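Local atomic coordinates of VgrG protein (Vibrio cholerae, PDB entry 4DTH), a protein that binds ATP and magnesium through its actin cross-linking domain, a toxin module that probably joins G-actin monomers covalently into oligomers. Residues 109-114 against 362-367. Residues are numbered along the deposited sequence; the frame is centred on the assembly and turned at random.
With SO4 (sulfate ion), chain H.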
loop_
_atom_site.group_PDB
_atom_site.type_symbol
_atom_site.label_atom_id
_atom_site.label_comp_id
_atom_site.label_asym_id
_atom_site.label_seq_id
_atom_site.Cartn_x
_atom_site.Cartn_y
_atom_site.Cartn_z
ATOM N N GLN A 109 3.077 -18.744 -6.661
ATOM C CA GLN A 109 2.831 -19.730 -7.715
ATOM C C GLN A 109 1.650 -19.342 -8.607
ATOM O O GLN A 109 1.741 -19.473 -9.841
ATOM C CB GLN A 109 2.670 -21.135 -7.110
ATOM C CG GLN A 109 4.011 -21.684 -6.617
ATOM C CD GLN A 109 3.871 -22.931 -5.785
ATOM O OE1 GLN A 109 3.513 -22.886 -4.604
ATOM N NE2 GLN A 109 4.221 -24.067 -6.362
ATOM N N ALA A 110 0.550 -18.839 -7.991
ATOM C CA ALA A 110 -0.643 -18.414 -8.739
ATOM C C ALA A 110 -0.333 -17.211 -9.632
ATOM O O ALA A 110 -0.824 -17.143 -10.757
ATOM C CB ALA A 110 -1.775 -18.083 -7.782
ATOM N N MET A 111 0.507 -16.278 -9.146
ATOM C CA MET A 111 0.903 -15.115 -9.950
ATOM C C MET A 111 1.768 -15.532 -11.126
ATOM O O MET A 111 1.550 -15.042 -12.238
ATOM C CB MET A 111 1.622 -14.084 -9.088
ATOM C CG MET A 111 0.672 -13.319 -8.198
ATOM S SD MET A 111 1.501 -11.950 -7.387
ATOM C CE MET A 111 0.128 -11.286 -6.417
ATOM N N LEU A 112 2.719 -16.456 -10.896
ATOM C CA LEU A 112 3.586 -16.960 -11.969
ATOM C C LEU A 112 2.772 -17.734 -12.993
ATOM O O LEU A 112 2.996 -17.560 -14.194
ATOM C CB LEU A 112 4.748 -17.801 -11.433
ATOM C CG LEU A 112 5.820 -17.026 -10.660
ATOM C CD1 LEU A 112 6.655 -17.969 -9.816
ATOM C CD2 LEU A 112 6.696 -16.179 -11.598
ATOM N N TRP A 113 1.778 -18.514 -12.531
ATOM C CA TRP A 113 0.884 -19.249 -13.430
ATOM C C TRP A 113 0.112 -18.243 -14.297
ATOM O O TRP A 113 0.012 -18.435 -15.511
ATOM C CB TRP A 113 -0.113 -20.157 -12.668
ATOM C CG TRP A 113 -1.251 -20.588 -13.561
ATOM C CD1 TRP A 113 -1.184 -21.491 -14.582
ATOM C CD2 TRP A 113 -2.546 -19.974 -13.654
ATOM N NE1 TRP A 113 -2.369 -21.505 -15.282
ATOM C CE2 TRP A 113 -3.219 -20.578 -14.742
ATOM C CE3 TRP A 113 -3.205 -18.970 -12.923
ATOM C CZ2 TRP A 113 -4.522 -20.227 -15.101
ATOM C CZ3 TRP A 113 -4.499 -18.627 -13.279
ATOM C CH2 TRP A 113 -5.153 -19.271 -14.340
ATOM N N LEU A 114 -0.475 -17.204 -13.668
ATOM C CA LEU A 114 -1.251 -16.214 -14.421
ATOM C C LEU A 114 -0.408 -15.503 -15.479
ATOM O O LEU A 114 -0.894 -15.294 -16.590
ATOM C CB LEU A 114 -1.995 -15.217 -13.512
ATOM C CG LEU A 114 -2.911 -14.234 -14.263
ATOM C CD1 LEU A 114 -4.061 -14.952 -14.959
ATOM C CD2 LEU A 114 -3.436 -13.160 -13.342
ATOM N N TYR A 362 8.847 -13.355 -0.172
ATOM C CA TYR A 362 7.388 -13.223 -0.286
ATOM C C TYR A 362 6.961 -12.867 -1.719
ATOM O O TYR A 362 5.771 -12.902 -2.032
ATOM C CB TYR A 362 6.879 -12.137 0.685
ATOM C CG TYR A 362 7.018 -12.522 2.145
ATOM C CD1 TYR A 362 6.011 -13.226 2.798
ATOM C CD2 TYR A 362 8.151 -12.173 2.874
ATOM C CE1 TYR A 362 6.136 -13.594 4.138
ATOM C CE2 TYR A 362 8.284 -12.526 4.222
ATOM C CZ TYR A 362 7.270 -13.235 4.848
ATOM O OH TYR A 362 7.388 -13.598 6.167
ATOM N N LEU A 363 7.926 -12.485 -2.568
ATOM C CA LEU A 363 7.637 -12.010 -3.915
ATOM C C LEU A 363 7.918 -13.045 -5.004
ATOM O O LEU A 363 8.950 -13.722 -4.956
ATOM C CB LEU A 363 8.405 -10.695 -4.194
ATOM C CG LEU A 363 7.812 -9.358 -3.666
ATOM C CD1 LEU A 363 6.475 -9.006 -4.328
ATOM C CD2 LEU A 363 7.704 -9.328 -2.144
ATOM N N PRO A 364 7.014 -13.172 -5.997
ATOM C CA PRO A 364 7.271 -14.112 -7.099
ATOM C C PRO A 364 8.377 -13.602 -8.012
ATOM O O PRO A 364 8.530 -12.388 -8.196
ATOM C CB PRO A 364 5.930 -14.188 -7.829
ATOM C CG PRO A 364 5.266 -12.884 -7.546
ATOM C CD PRO A 364 5.754 -12.420 -6.202
ATOM N N LYS A 365 9.161 -14.533 -8.566
ATOM C CA LYS A 365 10.282 -14.204 -9.449
ATOM C C LYS A 365 10.085 -14.908 -10.789
ATOM O O LYS A 365 9.938 -16.130 -10.790
ATOM C CB LYS A 365 11.633 -14.644 -8.811
ATOM C CG LYS A 365 11.624 -14.853 -7.280
ATOM C CD LYS A 365 11.509 -16.350 -6.853
ATOM C CE LYS A 365 11.349 -16.528 -5.352
ATOM N NZ LYS A 365 11.293 -17.968 -4.964
ATOM N N THR A 366 10.090 -14.155 -11.929
ATOM C CA THR A 366 9.957 -14.765 -13.264
ATOM C C THR A 366 11.157 -15.710 -13.493
ATOM O O THR A 366 12.301 -15.320 -13.267
ATOM C CB THR A 366 9.901 -13.704 -14.391
ATOM O OG1 THR A 366 8.749 -12.887 -14.238
ATOM C CG2 THR A 366 9.873 -14.325 -15.796
ATOM N N GLU A 367 10.867 -16.933 -13.932
ATOM C CA GLU A 367 11.885 -17.934 -14.223
ATOM C C GLU A 367 12.544 -17.666 -15.560
ATOM O O GLU A 367 11.868 -17.481 -16.572
HETATM S S SO4 H . -3.781 -22.698 -18.486
HETATM O O1 SO4 H . -3.600 -23.496 -19.694
HETATM O O2 SO4 H . -3.123 -21.382 -18.646
HETATM O O3 SO4 H . -5.209 -22.486 -18.268
HETATM O O4 SO4 H . -3.178 -23.410 -17.337
#
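Pro-364 meets helix 101-124 with its ring, which fits against Met-111 and Leu-112, two successive residues of the helix. Its CG lies 3.9 Å from Met-111 SD. The neighbouring ring carbon CB packs 4.0 Å from Leu-112 CG, the branch point of that side chain. In Met-111, chi1 of -75° sets CG beside the backbone N, and the extended chi2 (-171°) brings SD to the proline CG. Met-111 and Pro-364 are buried here, with Asn-29 of strand 24-30 touching both and Ile-27 and Met-168 against the proline, while Leu-112 lies at the partly exposed margin. The carbonyl of Pro-364 is hydrogen-bonded to the side-chain amide of Gln-173.

At Lys-365 the CB points away from residues 109-114, and the carbonyl makes the contact. Leu-112 CD2 approaches Lys-365 O at 3.3 Å, a close van der Waals contact between a methyl group and a polar atom. The other methyl, Leu-112 CD1, is 3.9 Å from the same Lys-365 O. The exposed lysine end lies near that of Lys-108, like charges that would not be expected to add attraction.

Thr-366 continues the chain past the same leucine branch, with its CA 3.9 Å from Leu-112 CD2. Its hydroxyl is engaged elsewhere, in a hydrogen bond with the backbone N of Met-168.

At a separate site, Trp-113 NE1 donates a nearly straight hydrogen bond (2.9 Å) to O4 of a sulfate, probably from the crystallisation liquor, also bound by His-117 and Glu-136.

The contact thus docks the last modelled loop, which follows strand 343-352, on the helix; the Met-111 side chain is about 8 Å from the bound ATP. With apolar and methyl–carbonyl contacts between them, the two segments are probably held by van der Waals packing and the burial of Met-111 and Pro-364, whereas the loop's directional bonds go to Gln-173 and Met-168.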